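Local coordinates for protein thioesterase (Streptomyces sp. WAC02707, PDB 6VAP) that is the type II thioesterase of the borrelidin biosynthetic cluster, probably hydrolysing unproductive acyl groups from the polyketide synthase carrier proteins, at residues S124-P129 against R179-Y184; R131-G136 against D204-P209. All coordinates share one frame; numbering follows the deposited sequence.

Interaction 1: S124-P129 against R179-Y184; sequences SARPAP and RAAETY
R126 and A181 stand 9.8 Å apart between their CA atoms, and P129 and Y184 come only slightly nearer at 8.6 Å, a gap between the irregular chain 124-129 and the last turn of helix 167-182 that long side chains must bridge. R126 does so with a single straight hydrogen bond. Its NH2 lies 3.0 Å from A181 O, the N-H pointing at the oxygen at 169°. The carbonyl oxygen sits at the edge of the guanidinium and in its plane, and the donor in turn uses a lone pair in the carbonyl plane. With CG anti to the backbone N (chi1 -172°) and a bend at chi2, the arginine is sent across to the helix. A181 CB packs beside the same nitrogen, 3.9 Å from R126 NH2.

The second bridge comes from the helix side. Y184, just beyond the helical turns, presents the hydroxyl end of its ring to the pyrrolidine of P129: P129 CB meets Y184 OH at 3.7 Å and lies near the ring plane, at its edge. The phenol has its polar partner in E106 of helix 99-113, while R126 NE donates to T102 of that helix, so both bridging side chains are also tied to the helix that follows the probable nucleophile elbow of this alpha/beta-hydrolase fold.

A carbonyl in the final turn of a helix lies at the partly negative end of the dipole. An arginine at this position supplies one of two donors to A181 O, the other being Q132 NE2, and probably gains electrostatic stabilisation for its own charge.

Interaction 2: R131-G136 against D204-P209; sequences RQRTGG and DPMVTP
P205 O is gripped by both terminal nitrogens of R133, an end-on fork closing on one oxygen. R133 NH1 lies 2.9 Å from P205 O and R133 NH2 lies 3.0 Å from it. Because one acceptor serves two diverging N-H groups, neither bond is straight, their angles at hydrogen being 141° and 135°. The two donors also meet the carbonyl differently: NH1 comes in its plane on a lone pair, whereas NH2 is tilted from that plane.

The arginine arrives by a chain extended from CG to NE, and its flat end runs into the turn where the peptide of M206 lies over one face. M206 O stands above the guanidinium, offset toward the rim. The methionine side chain crosses the arginine at about a right angle; doubly bent, it brings its methyl alongside the fork, with M206 CE 3.5 Å from R133 NH1. T208 supplies a methyl near the other nitrogen, its CG2 lying 3.6 Å from R133 NH2.

The acceptor belongs to a type I beta turn, D204 to V207, in the loop after strand 196-201. In the alpha/beta-hydrolase fold the loop after such a strand commonly carries the acid of the catalytic triad, and D204 is consistent with that role, its OD2 being hydrogen-bonded to H232. Its other oxygen closes an Asx turn, M206 N donating to D204 OD1 at 3.0 Å. One residue thus both faces the histidine and shapes the turn whose P205 carbonyl the arginine takes.

R133 NH2 also forms a salt bridge with E211 of helix 209-213, whose carboxylate accepts from T208 N at the N-cap position.

Both contacts draw on the long loop that follows strand 120-124, and in each an arginine from it reaches a backbone carbonyl of a more distant segment. Interaction 1 is buried and joins the loop to the end of helix 167-182; interaction 2 lies at the surface, against the turn leading into helix 209-213. The chemistry follows the setting: one straight bond backed by apolar packing inside, a forked grip with a neighbouring carboxylate outside. The segments alternate along the chain, and their centres are only about 8 Å apart. Q132 joins them directly, its NE2 lying 2.9 Å from A181 O in a probable hydrogen bond, so that this carbonyl is shared by the two contacts.

Interaction 1: S124-P129 against R179-Y184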
loop_
_atom_site.group_PDB
_atom_site.type_symbol
_atom_site.label_atom_id
_atom_site.label_comp_id
_atom_site.label_asym_id
_atom_site.label_seq_id
_atom_site.Cartn_x
_atom_site.Cartn_y
_atom_site.Cartn_z
ATOM N N SER A 124 4.154 4.645 2.709
ATOM C CA SER A 124 4.373 5.931 2.078
ATOM C C SER A 124 3.149 6.793 2.312
ATOM O O SER A 124 2.035 6.333 2.071
ATOM C CB SER A 124 4.592 5.732 0.562
ATOM O OG SER A 124 4.324 6.913 -0.145
ATOM N N ALA A 125 3.370 8.039 2.716
ATOM C CA ALA A 125 2.376 9.092 2.780
ATOM C C ALA A 125 1.155 8.654 3.576
ATOM O O ALA A 125 0.035 8.655 3.093
ATOM C CB ALA A 125 1.997 9.544 1.368
ATOM N N ARG A 126 1.373 8.271 4.805
ATOM C CA ARG A 126 0.249 7.836 5.638
ATOM C C ARG A 126 0.599 7.932 7.121
ATOM O O ARG A 126 1.716 7.559 7.512
ATOM C CB ARG A 126 -0.139 6.415 5.299
ATOM C CG ARG A 126 -1.379 5.923 5.951
ATOM C CD ARG A 126 -2.635 6.527 5.394
ATOM N NE ARG A 126 -3.824 5.754 5.742
ATOM C CZ ARG A 126 -5.063 6.219 5.759
ATOM N NH1 ARG A 126 -5.305 7.445 5.366
ATOM N NH2 ARG A 126 -6.045 5.426 6.176
ATOM N N PRO A 127 -0.267 8.508 7.958
ATOM C CA PRO A 127 0.020 8.521 9.394
ATOM C C PRO A 127 0.115 7.092 9.905
ATOM O O PRO A 127 -0.489 6.161 9.364
ATOM C CB PRO A 127 -1.179 9.271 9.994
ATOM C CG PRO A 127 -1.786 9.985 8.888
ATOM C CD PRO A 127 -1.586 9.102 7.673
ATOM N N ALA A 128 0.863 6.913 10.981
ATOM C CA ALA A 128 0.850 5.642 11.710
ATOM C C ALA A 128 -0.572 5.172 12.015
ATOM O O ALA A 128 -1.461 5.989 12.237
ATOM C CB ALA A 128 1.656 5.797 12.993
ATOM N N PRO A 129 -0.811 3.869 12.049
ATOM C CA PRO A 129 -2.165 3.400 12.384
ATOM C C PRO A 129 -2.668 3.931 13.711
ATOM O O PRO A 129 -3.866 4.229 13.836
ATOM C CB PRO A 129 -2.012 1.873 12.426
ATOM C CG PRO A 129 -0.853 1.592 11.510
ATOM C CD PRO A 129 0.080 2.773 11.632
ATOM N N ARG A 179 -13.739 5.852 1.811
ATOM C CA ARG A 179 -14.436 5.426 3.010
ATOM C C ARG A 179 -13.526 4.520 3.828
ATOM O O ARG A 179 -13.419 4.665 5.049
ATOM C CB ARG A 179 -15.742 4.713 2.627
ATOM C CG ARG A 179 -16.449 4.009 3.787
ATOM C CD ARG A 179 -17.810 3.465 3.371
ATOM N NE ARG A 179 -18.784 4.528 3.189
ATOM C CZ ARG A 179 -19.365 5.182 4.187
ATOM N NH1 ARG A 179 -19.066 4.875 5.443
ATOM N NH2 ARG A 179 -20.240 6.146 3.922
ATOM N N ALA A 180 -12.842 3.583 3.161
ATOM C CA ALA A 180 -11.980 2.655 3.869
ATOM C C ALA A 180 -10.852 3.410 4.535
ATOM O O ALA A 180 -10.525 3.118 5.691
ATOM C CB ALA A 180 -11.442 1.597 2.906
ATOM N N ALA A 181 -10.247 4.383 3.816
ATOM C CA ALA A 181 -9.150 5.177 4.376
ATOM C C ALA A 181 -9.612 6.020 5.559
ATOM O O ALA A 181 -8.874 6.192 6.534
ATOM C CB ALA A 181 -8.541 6.092 3.301
ATOM N N GLU A 182 -10.794 6.607 5.466
ATOM C CA GLU A 182 -11.231 7.580 6.457
ATOM C C GLU A 182 -11.926 6.965 7.667
ATOM O O GLU A 182 -11.906 7.570 8.737
ATOM C CB GLU A 182 -12.163 8.604 5.798
ATOM C CG GLU A 182 -11.441 9.634 5.006
ATOM C CD GLU A 182 -12.381 10.514 4.173
ATOM O OE1 GLU A 182 -13.280 9.946 3.509
ATOM O OE2 GLU A 182 -12.222 11.770 4.188
ATOM N N THR A 183 -12.518 5.785 7.552
ATOM C CA THR A 183 -13.221 5.171 8.671
ATOM C C THR A 183 -12.400 4.080 9.353
ATOM O O THR A 183 -12.939 3.352 10.189
ATOM C CB THR A 183 -14.560 4.570 8.197
ATOM O OG1 THR A 183 -14.311 3.463 7.298
ATOM C CG2 THR A 183 -15.391 5.643 7.461
ATOM N N TYR A 184 -11.131 3.917 8.981
ATOM C CA TYR A 184 -10.265 2.937 9.623
ATOM C C TYR A 184 -10.143 3.198 11.107
ATOM O O TYR A 184 -9.920 4.333 11.516
ATOM C CB TYR A 184 -8.895 2.996 8.982
ATOM C CG TYR A 184 -7.825 2.131 9.593
ATOM C CD1 TYR A 184 -7.897 0.720 9.540
ATOM C CD2 TYR A 184 -6.779 2.709 10.306
ATOM C CE1 TYR A 184 -6.926 -0.055 10.129
ATOM C CE2 TYR A 184 -5.794 1.925 10.901
ATOM C CZ TYR A 184 -5.842 0.566 10.771
ATOM O OH TYR A 184 -4.853 -0.216 11.377
#

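Interaction 2: R131-G136 against D204-P209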
loop_
_atom_site.group_PDB
_atom_site.type_symbol
_atom_site.label_atom_id
_atom_site.label_comp_id
_atom_site.label_asym_id
_atom_site.label_seq_id
_atom_site.Cartn_x
_atom_site.Cartn_y
_atom_site.Cartn_z
ATOM N N ARG A 131 -2.068 6.831 14.759
ATOM C CA ARG A 131 -2.297 8.260 14.591
ATOM C C ARG A 131 -3.287 8.557 13.468
ATOM O O ARG A 131 -3.337 9.681 12.962
ATOM C CB ARG A 131 -0.968 8.976 14.348
ATOM C CG ARG A 131 -0.031 8.989 15.538
ATOM C CD ARG A 131 -0.653 9.671 16.751
ATOM N NE ARG A 131 -1.301 10.930 16.403
ATOM C CZ ARG A 131 -0.701 12.115 16.406
ATOM N NH1 ARG A 131 0.572 12.213 16.761
ATOM N NH2 ARG A 131 -1.385 13.200 16.056
ATOM N N GLN A 132 -4.099 7.574 13.096
ATOM C CA GLN A 132 -5.190 7.788 12.156
ATOM C C GLN A 132 -5.989 9.040 12.512
ATOM O O GLN A 132 -6.453 9.198 13.648
ATOM C CB GLN A 132 -6.124 6.555 12.161
ATOM C CG GLN A 132 -7.459 6.735 11.500
ATOM C CD GLN A 132 -7.349 6.683 9.987
ATOM O OE1 GLN A 132 -6.304 6.320 9.458
ATOM N NE2 GLN A 132 -8.428 7.022 9.289
ATOM N N ARG A 133 -6.198 9.904 11.516
ATOM C CA ARG A 133 -6.989 11.116 11.692
ATOM C C ARG A 133 -8.473 10.768 11.650
ATOM O O ARG A 133 -8.966 10.231 10.655
ATOM C CB ARG A 133 -6.663 12.132 10.598
ATOM C CG ARG A 133 -5.228 12.590 10.582
ATOM C CD ARG A 133 -5.067 13.893 9.810
ATOM N NE ARG A 133 -3.671 14.325 9.767
ATOM C CZ ARG A 133 -3.234 15.336 9.050
ATOM N NH1 ARG A 133 -4.087 16.061 8.344
ATOM N NH2 ARG A 133 -1.954 15.598 9.057
ATOM N N THR A 134 -9.189 11.107 12.708
ATOM C CA THR A 134 -10.623 10.885 12.776
ATOM C C THR A 134 -11.370 12.035 12.116
ATOM O O THR A 134 -10.881 13.170 12.048
ATOM C CB THR A 134 -11.075 10.756 14.234
ATOM O OG1 THR A 134 -10.792 11.973 14.940
ATOM C CG2 THR A 134 -10.356 9.598 14.918
ATOM N N GLY A 135 -12.562 11.727 11.615
ATOM C CA GLY A 135 -13.458 12.753 11.126
ATOM C C GLY A 135 -13.330 13.118 9.666
ATOM O O GLY A 135 -13.826 14.181 9.272
ATOM N N GLY A 136 -12.686 12.281 8.852
ATOM C CA GLY A 136 -12.655 12.525 7.415
ATOM C C GLY A 136 -14.032 12.345 6.796
ATOM O O GLY A 136 -14.811 11.489 7.213
ATOM N N ASP A 204 3.030 17.810 2.878
ATOM C CA ASP A 204 1.853 16.964 2.795
ATOM C C ASP A 204 0.913 17.309 3.932
ATOM O O ASP A 204 1.163 16.916 5.078
ATOM C CB ASP A 204 2.252 15.488 2.871
ATOM C CG ASP A 204 1.065 14.553 2.671
ATOM O OD1 ASP A 204 -0.079 15.049 2.626
ATOM O OD2 ASP A 204 1.297 13.328 2.575
ATOM N N PRO A 205 -0.178 18.034 3.680
ATOM C CA PRO A 205 -1.075 18.414 4.792
ATOM C C PRO A 205 -1.689 17.225 5.513
ATOM O O PRO A 205 -2.189 17.386 6.640
ATOM C CB PRO A 205 -2.161 19.277 4.115
ATOM C CG PRO A 205 -1.526 19.741 2.854
ATOM C CD PRO A 205 -0.577 18.656 2.410
ATOM N N MET A 206 -1.680 16.033 4.901
ATOM C CA MET A 206 -2.344 14.870 5.484
ATOM C C MET A 206 -1.429 13.985 6.318
ATOM O O MET A 206 -1.914 13.048 6.954
ATOM C CB MET A 206 -2.981 14.029 4.388
ATOM C CG MET A 206 -4.073 14.785 3.609
ATOM S SD MET A 206 -5.569 15.081 4.601
ATOM C CE MET A 206 -5.365 16.775 5.116
ATOM N N VAL A 207 -0.130 14.278 6.362
ATOM C CA VAL A 207 0.839 13.511 7.149
ATOM C C VAL A 207 1.821 14.480 7.786
ATOM O O VAL A 207 2.624 15.103 7.082
ATOM C CB VAL A 207 1.604 12.477 6.310
ATOM C CG1 VAL A 207 2.363 11.587 7.208
ATOM C CG2 VAL A 207 0.657 11.727 5.415
ATOM N N THR A 208 1.717 14.664 9.098
ATOM C CA THR A 208 2.710 15.444 9.811
ATOM C C THR A 208 3.943 14.604 10.072
ATOM O O THR A 208 3.865 13.376 10.065
ATOM C CB THR A 208 2.147 15.951 11.123
ATOM O OG1 THR A 208 1.877 14.850 11.991
ATOM C CG2 THR A 208 0.858 16.760 10.896
ATOM N N PRO A 209 5.098 15.255 10.322
ATOM C CA PRO A 209 6.311 14.491 10.672
ATOM C C PRO A 209 6.100 13.548 11.841
ATOM O O PRO A 209 6.584 12.410 11.808
ATOM C CB PRO A 209 7.342 15.591 11.004
ATOM C CG PRO A 209 6.855 16.803 10.309
ATOM C CD PRO A 209 5.351 16.712 10.250
#